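Local coordinates for RabGDI protein (Plasmodium falciparum 3D7, PDB 3P1W), which probably acts as a Rab GDP-dissociation inhibitor, keeping Rab GTPases in the GDP-bound form and carrying them between membranes and cytosol, at residues A[66-69]-A[74-77]; A[60-63]-A[69-72]; A[364-367]-A[371-374]. All coordinates share one frame; numbering follows the deposited sequence.

Contacts 1 and 2 both use helix 64-71 and share Asn-69. Their centres lie about 8 Å apart, and they touch where Leu-62 CD2 packs on Leu-67 CA at 3.8 Å. Contact 2 ties the helix back to the strand before it; contact 1 ties it to the loop that follows. Contact 3 closes a turn after strand 361-367; measured centre to centre, it lies about 15 Å from contact 2 and about 18 Å from contact 1, and it touches neither. Asn-88 connects the two regions: it bonds Gly-371 and Val-372 and also touches Ser-61.

Contact 1. Residues A[66-69]-A[74-77]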
loop_
_atom_site.group_PDB
_atom_site.type_symbol
_atom_site.label_atom_id
_atom_site.label_comp_id
_atom_site.label_asym_id
_atom_site.label_seq_id
_atom_site.Cartn_x
_atom_site.Cartn_y
_atom_site.Cartn_z
ATOM N N ASN A 66 -9.467 -19.991 7.383
ATOM C CA ASN A 66 -9.867 -18.718 7.911
ATOM C C ASN A 66 -10.476 -17.830 6.838
ATOM O O ASN A 66 -11.398 -17.108 7.133
ATOM C CB ASN A 66 -8.736 -18.080 8.709
ATOM C CG ASN A 66 -8.505 -18.803 10.031
ATOM O OD1 ASN A 66 -9.452 -19.083 10.785
ATOM N ND2 ASN A 66 -7.265 -19.141 10.304
ATOM N N LEU A 67 -10.031 -17.964 5.586
ATOM C CA LEU A 67 -10.617 -17.207 4.483
ATOM C C LEU A 67 -12.082 -17.608 4.363
ATOM O O LEU A 67 -12.979 -16.758 4.308
ATOM C CB LEU A 67 -9.854 -17.498 3.191
ATOM C CG LEU A 67 -10.198 -16.742 1.935
ATOM C CD1 LEU A 67 -9.850 -15.249 2.116
ATOM C CD2 LEU A 67 -9.467 -17.361 0.738
ATOM N N TYR A 68 -12.323 -18.923 4.385
ATOM C CA TYR A 68 -13.673 -19.441 4.240
ATOM C C TYR A 68 -14.528 -19.148 5.465
ATOM O O TYR A 68 -15.694 -18.792 5.328
ATOM C CB TYR A 68 -13.656 -20.957 3.874
ATOM C CG TYR A 68 -13.662 -21.186 2.373
ATOM C CD1 TYR A 68 -12.506 -21.001 1.608
ATOM C CD2 TYR A 68 -14.830 -21.540 1.712
ATOM C CE1 TYR A 68 -12.518 -21.149 0.216
ATOM C CE2 TYR A 68 -14.844 -21.706 0.332
ATOM C CZ TYR A 68 -13.691 -21.507 -0.407
ATOM O OH TYR A 68 -13.710 -21.675 -1.764
ATOM N N ASN A 69 -13.964 -19.279 6.663
ATOM C CA ASN A 69 -14.728 -18.977 7.876
ATOM C C ASN A 69 -15.171 -17.528 7.888
ATOM O O ASN A 69 -16.270 -17.205 8.379
ATOM C CB ASN A 69 -13.923 -19.283 9.155
ATOM C CG ASN A 69 -13.894 -20.777 9.500
ATOM O OD1 ASN A 69 -14.566 -21.596 8.867
ATOM N ND2 ASN A 69 -13.099 -21.134 10.509
ATOM N N LYS A 74 -20.719 -20.697 5.521
ATOM C CA LYS A 74 -21.690 -21.787 5.311
ATOM C C LYS A 74 -21.183 -22.878 4.375
ATOM O O LYS A 74 -21.833 -23.918 4.235
ATOM C CB LYS A 74 -22.995 -21.220 4.760
ATOM C CG LYS A 74 -23.795 -20.405 5.778
ATOM C CD LYS A 74 -24.368 -21.255 6.886
ATOM C CE LYS A 74 -25.641 -21.978 6.475
ATOM N NZ LYS A 74 -25.868 -23.129 7.377
ATOM N N GLU A 75 -20.015 -22.653 3.766
ATOM C CA GLU A 75 -19.492 -23.495 2.690
ATOM C C GLU A 75 -18.341 -24.401 3.114
ATOM O O GLU A 75 -17.517 -24.021 3.955
ATOM C CB GLU A 75 -18.981 -22.604 1.547
ATOM C CG GLU A 75 -20.086 -21.885 0.792
ATOM C CD GLU A 75 -19.600 -21.159 -0.447
ATOM O OE1 GLU A 75 -18.745 -21.682 -1.190
ATOM O OE2 GLU A 75 -20.094 -20.049 -0.673
ATOM N N ASN A 76 -18.278 -25.575 2.502
ATOM C CA ASN A 76 -17.125 -26.453 2.606
ATOM C C ASN A 76 -16.010 -25.850 1.773
ATOM O O ASN A 76 -16.264 -25.227 0.739
ATOM C CB ASN A 76 -17.418 -27.851 2.043
ATOM C CG ASN A 76 -18.395 -28.653 2.888
ATOM O OD1 ASN A 76 -18.467 -28.496 4.105
ATOM N ND2 ASN A 76 -19.161 -29.527 2.226
ATOM N N ILE A 77 -14.773 -26.054 2.195
ATOM C CA ILE A 77 -13.631 -25.612 1.391
ATOM C C ILE A 77 -13.434 -26.630 0.277
ATOM O O ILE A 77 -13.352 -27.827 0.560
ATOM C CB ILE A 77 -12.353 -25.531 2.250
ATOM C CG1 ILE A 77 -12.533 -24.518 3.381
ATOM C CG2 ILE A 77 -11.146 -25.147 1.392
ATOM C CD1 ILE A 77 -11.624 -24.761 4.572
HETATM O O HOH W 1 -16.046 -22.398 -2.720
#
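Two torsions bring Tyr-68 and Ile-77 together. The tyrosine leaves the helix with chi1 at -91°, some way past the usual -60°, and this carries its ring out from the helix toward the returning chain. Ile-77 answers with CG1 beside its own backbone N and anti to its carbonyl carbon (chi1 -61°), so that this methylene, rather than the CG2 methyl, lies against the ring. CG1 comes over one face, nearest Tyr-68 CG at 3.7 Å and Tyr-68 CB at 3.8 Å. It is an off-centre CH-pi contact, with Ile-77 CG1 4.1 Å from the Tyr-68 ring centroid and displaced toward the CB end. Ile-77 CA lies over the same face nearer the rim.

The other partners meet the ring along its CE2 side. Asn-76 O approaches obliquely, 3.8 Å from Tyr-68 CE2. Glu-75 OE1 comes at the edge, its carboxylate turned 79° from the ring plane, and does not bond the phenol directly. Water 1 makes the join: it sits in the plane of the ring, 2.6 Å from Tyr-68 OH, and donates to Glu-75 OE1 at 3.2 Å. The phenol end is thus tied to the loop through one bridging water, while the CB end is held by hydrocarbon.

This is a chain reversal in which the loop after a short helix folds back over that helix's own tyrosine. Tyr-68 also touches Pro-78 and Tyr-81 farther along the loop, and Ile-77 reaches back to Leu-64 and Thr-65 in the first turn of helix 64-71. Strand 405-418 packs against the helix, Glu-407 meeting Tyr-68 and Phe-409 meeting Leu-67.

Contact 2. Residues A[60-63]-A[69-72]; sequences ASLN and NTFK
Leu-62 turns toward Thr-70 and Phe-71 as soon as its side chain leaves the strand. Leu-62 CB passes beside the first turns of the helix, 4.2 Å from Asn-66 CB. With chi1 at -68°, CG lies anti to the carbonyl carbon, and there the chain forks. The Leu-62 CD1 branch stays with its own segment, 4.0 Å from the CB of Ala-60, just ahead of the strand. CD2 is the branch that crosses. Leu-62 CD2 packs against Leu-67 CA and Asn-66 O on the helix backbone, and it comes 3.9 Å from Thr-70 OG1. Leu-62 CD2 also meets Phe-71 CE2, at 4.3 Å, at the ring edge near the ring plane, with the face of the ring left out of this contact.

The strand runs straight into a helix, with Asn-63 as N-cap. Strand 61-62 pairs antiparallel with strand 89-90, Leu-62 bonding Val-89 through the backbone, and leads directly into helix 64-71, where Asn-63 OD1 accepts from Asn-66 N.

Thr-70 crosses Leu-62 at about a right angle and presents its hydroxyl, not its methyl. That OG1 hydrogen-bonds the carbonyl of Asn-66 one turn back, so the leucine methyl packs against a hydroxyl already engaged within the helix. Past Phe-71 the helix ends, and Lys-72 sends NZ to Lys-408 O and lies against the Phe-409 ring in a cation-pi contact.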
loop_
_atom_site.group_PDB
_atom_site.type_symbol
_atom_site.label_atom_id
_atom_site.label_comp_id
_atom_site.label_asym_id
_atom_site.label_seq_id
_atom_site.Cartn_x
_atom_site.Cartn_y
_atom_site.Cartn_z
ATOM N N ALA A 60 -4.532 -8.516 8.325
ATOM C CA ALA A 60 -4.270 -9.937 8.636
ATOM C C ALA A 60 -4.064 -10.795 7.398
ATOM O O ALA A 60 -4.599 -10.498 6.329
ATOM C CB ALA A 60 -5.405 -10.525 9.446
ATOM N N SER A 61 -3.306 -11.876 7.589
ATOM C CA SER A 61 -3.074 -12.895 6.587
ATOM C C SER A 61 -3.909 -14.144 6.924
ATOM O O SER A 61 -3.832 -14.631 8.047
ATOM C CB SER A 61 -1.588 -13.258 6.631
ATOM O OG SER A 61 -1.275 -14.235 5.672
ATOM N N LEU A 62 -4.692 -14.652 5.978
ATOM C CA LEU A 62 -5.596 -15.803 6.227
ATOM C C LEU A 62 -5.200 -17.057 5.435
ATOM O O LEU A 62 -4.843 -16.988 4.255
ATOM C CB LEU A 62 -7.036 -15.427 5.878
ATOM C CG LEU A 62 -7.799 -14.384 6.731
ATOM C CD1 LEU A 62 -7.018 -13.115 6.860
ATOM C CD2 LEU A 62 -9.174 -14.067 6.090
ATOM N N ASN A 63 -5.275 -18.213 6.083
ATOM C CA ASN A 63 -5.185 -19.477 5.361
ATOM C C ASN A 63 -6.543 -19.834 4.766
ATOM O O ASN A 63 -7.467 -19.031 4.818
ATOM C CB ASN A 63 -4.621 -20.592 6.257
ATOM C CG ASN A 63 -5.501 -20.928 7.456
ATOM O OD1 ASN A 63 -6.662 -20.530 7.551
ATOM N ND2 ASN A 63 -4.925 -21.692 8.390
ATOM N N ASN A 69 -13.964 -19.279 6.663
ATOM C CA ASN A 69 -14.728 -18.977 7.876
ATOM C C ASN A 69 -15.171 -17.528 7.888
ATOM O O ASN A 69 -16.270 -17.205 8.379
ATOM C CB ASN A 69 -13.923 -19.283 9.155
ATOM C CG ASN A 69 -13.894 -20.777 9.500
ATOM O OD1 ASN A 69 -14.566 -21.596 8.867
ATOM N ND2 ASN A 69 -13.099 -21.134 10.509
ATOM N N THR A 70 -14.301 -16.661 7.367
ATOM C CA THR A 70 -14.518 -15.216 7.396
ATOM C C THR A 70 -15.527 -14.754 6.365
ATOM O O THR A 70 -16.401 -13.976 6.684
ATOM C CB THR A 70 -13.175 -14.445 7.205
ATOM O OG1 THR A 70 -12.299 -14.758 8.301
ATOM C CG2 THR A 70 -13.410 -12.932 7.115
ATOM N N PHE A 71 -15.412 -15.256 5.143
ATOM C CA PHE A 71 -16.215 -14.789 4.026
ATOM C C PHE A 71 -17.314 -15.753 3.574
ATOM O O PHE A 71 -18.294 -15.313 3.000
ATOM C CB PHE A 71 -15.311 -14.594 2.826
ATOM C CG PHE A 71 -14.363 -13.403 2.940
ATOM C CD1 PHE A 71 -14.778 -12.136 2.550
ATOM C CD2 PHE A 71 -13.080 -13.566 3.406
ATOM C CE1 PHE A 71 -13.880 -11.033 2.627
ATOM C CE2 PHE A 71 -12.196 -12.500 3.484
ATOM C CZ PHE A 71 -12.597 -11.235 3.101
ATOM N N LYS A 72 -17.099 -17.057 3.765
ATOM C CA LYS A 72 -18.034 -18.087 3.265
ATOM C C LYS A 72 -18.250 -19.167 4.333
ATOM O O LYS A 72 -17.996 -20.343 4.111
ATOM C CB LYS A 72 -17.523 -18.717 1.964
ATOM C CG LYS A 72 -17.320 -17.776 0.788
ATOM C CD LYS A 72 -16.747 -18.497 -0.407
ATOM C CE LYS A 72 -16.458 -17.578 -1.604
ATOM N NZ LYS A 72 -17.679 -16.815 -2.027
#

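Contact 3. Residues A[364-367]-A[371-374]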
loop_
_atom_site.group_PDB
_atom_site.type_symbol
_atom_site.label_atom_id
_atom_site.label_comp_id
_atom_site.label_asym_id
_atom_site.label_seq_id
_atom_site.Cartn_x
_atom_site.Cartn_y
_atom_site.Cartn_z
ATOM N N ASN A 364 -3.810 -6.208 -7.659
ATOM C CA ASN A 364 -2.578 -6.959 -7.395
ATOM C C ASN A 364 -2.791 -8.430 -7.653
ATOM O O ASN A 364 -3.873 -8.938 -7.431
ATOM C CB ASN A 364 -2.108 -6.735 -5.980
ATOM C CG ASN A 364 -1.378 -5.429 -5.840
ATOM O OD1 ASN A 364 -1.009 -4.801 -6.852
ATOM N ND2 ASN A 364 -1.162 -4.996 -4.610
ATOM N N LEU A 365 -1.757 -9.102 -8.144
ATOM C CA LEU A 365 -1.836 -10.512 -8.450
ATOM C C LEU A 365 -0.634 -11.168 -7.769
ATOM O O LEU A 365 0.501 -10.696 -7.945
ATOM C CB LEU A 365 -1.798 -10.723 -9.977
ATOM C CG LEU A 365 -1.817 -12.104 -10.609
ATOM C CD1 LEU A 365 -0.511 -12.872 -10.424
ATOM C CD2 LEU A 365 -3.016 -12.956 -10.152
ATOM N N VAL A 366 -0.913 -12.232 -6.998
ATOM C CA VAL A 366 0.096 -13.054 -6.371
ATOM C C VAL A 366 -0.273 -14.526 -6.445
ATOM O O VAL A 366 -1.413 -14.888 -6.739
ATOM C CB VAL A 366 0.333 -12.612 -4.923
ATOM C CG1 VAL A 366 1.099 -11.264 -4.887
ATOM C CG2 VAL A 366 -1.000 -12.509 -4.200
ATOM N N SER A 367 0.715 -15.386 -6.222
ATOM C CA SER A 367 0.527 -16.803 -6.498
ATOM C C SER A 367 1.508 -17.649 -5.702
ATOM O O SER A 367 2.043 -17.203 -4.684
ATOM C CB SER A 367 0.696 -17.041 -8.015
ATOM O OG SER A 367 2.024 -16.760 -8.429
ATOM N N GLY A 371 4.494 -17.744 -2.287
ATOM C CA GLY A 371 4.049 -18.644 -1.226
ATOM C C GLY A 371 2.698 -18.322 -0.622
ATOM O O GLY A 371 2.469 -18.573 0.575
ATOM N N VAL A 372 1.801 -17.750 -1.431
ATOM C CA VAL A 372 0.517 -17.304 -0.897
ATOM C C VAL A 372 -0.682 -18.134 -1.394
ATOM O O VAL A 372 -1.754 -18.058 -0.795
ATOM C CB VAL A 372 0.305 -15.780 -1.134
ATOM C CG1 VAL A 372 1.323 -14.969 -0.335
ATOM C CG2 VAL A 372 0.371 -15.434 -2.574
ATOM N N THR A 373 -0.500 -18.902 -2.479
ATOM C CA THR A 373 -1.524 -19.811 -2.985
ATOM C C THR A 373 -0.934 -21.176 -3.352
ATOM O O THR A 373 0.275 -21.329 -3.522
ATOM C CB THR A 373 -2.226 -19.244 -4.261
ATOM O OG1 THR A 373 -1.320 -19.290 -5.376
ATOM C CG2 THR A 373 -2.705 -17.811 -4.049
ATOM N N LEU A 374 -1.817 -22.160 -3.506
ATOM C CA LEU A 374 -1.482 -23.464 -4.064
ATOM C C LEU A 374 -0.873 -23.312 -5.448
ATOM O O LEU A 374 -1.303 -22.454 -6.224
ATOM C CB LEU A 374 -2.763 -24.298 -4.192
ATOM C CG LEU A 374 -2.593 -25.753 -4.568
ATOM C CD1 LEU A 374 -2.012 -26.490 -3.360
ATOM C CD2 LEU A 374 -3.927 -26.355 -4.995
#
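Val-372 and Ser-367 meet at the heart of this buried turn. The backbone N of Val-372 donates to Ser-367 O over 3.3 Å, a weak bond by its length although nearly straight at 168°. The same carbonyl oxygen is pressed by a methyl, Val-372 CG2 lying only 3.2 Å from Ser-367 O. In Val-372, chi1 of -66° sets CG1 anti to the carbonyl carbon and leaves CG2 between the backbone N and the carbonyl carbon, facing Val-366, with Val-372 CG2 3.6 Å from Val-366 CG2 and 3.7 Å from Val-366 CB. The two valines cross at about a right angle. Thr-373 lays its hydroxyl along the Ser-367 backbone, Thr-373 OG1 being 3.3 Å from both the CA and the carbonyl C of Ser-367, while Thr-373 CG2 sits 4.2 Å from Val-366 O.

What fixes these groups lies one shell out. Thr-373 OG1 bonds Lys-377 O, and Ser-367 OG turns away to Asn-344 O. Val-366 is set by its backbone pairing with Ile-379, since strands 361-367 and 378-385 are antiparallel neighbours and the present turn belongs to the long connection between them. Gly-371 carries the chain round with positive phi (64°), and its carbonyl takes a bond from Asn-88 ND2; the backbone of Val-372 bonds Asn-88 as well, joining the connection to the chain just before strand 89-90.

Both hydroxyls are therefore satisfied by carbonyls outside the two segments, those of Asn-344 and Lys-377, and only a single weak amide bond spans the two segments. The segments meet otherwise through valine methyl packing and the threonine hydroxyl lying along the serine backbone.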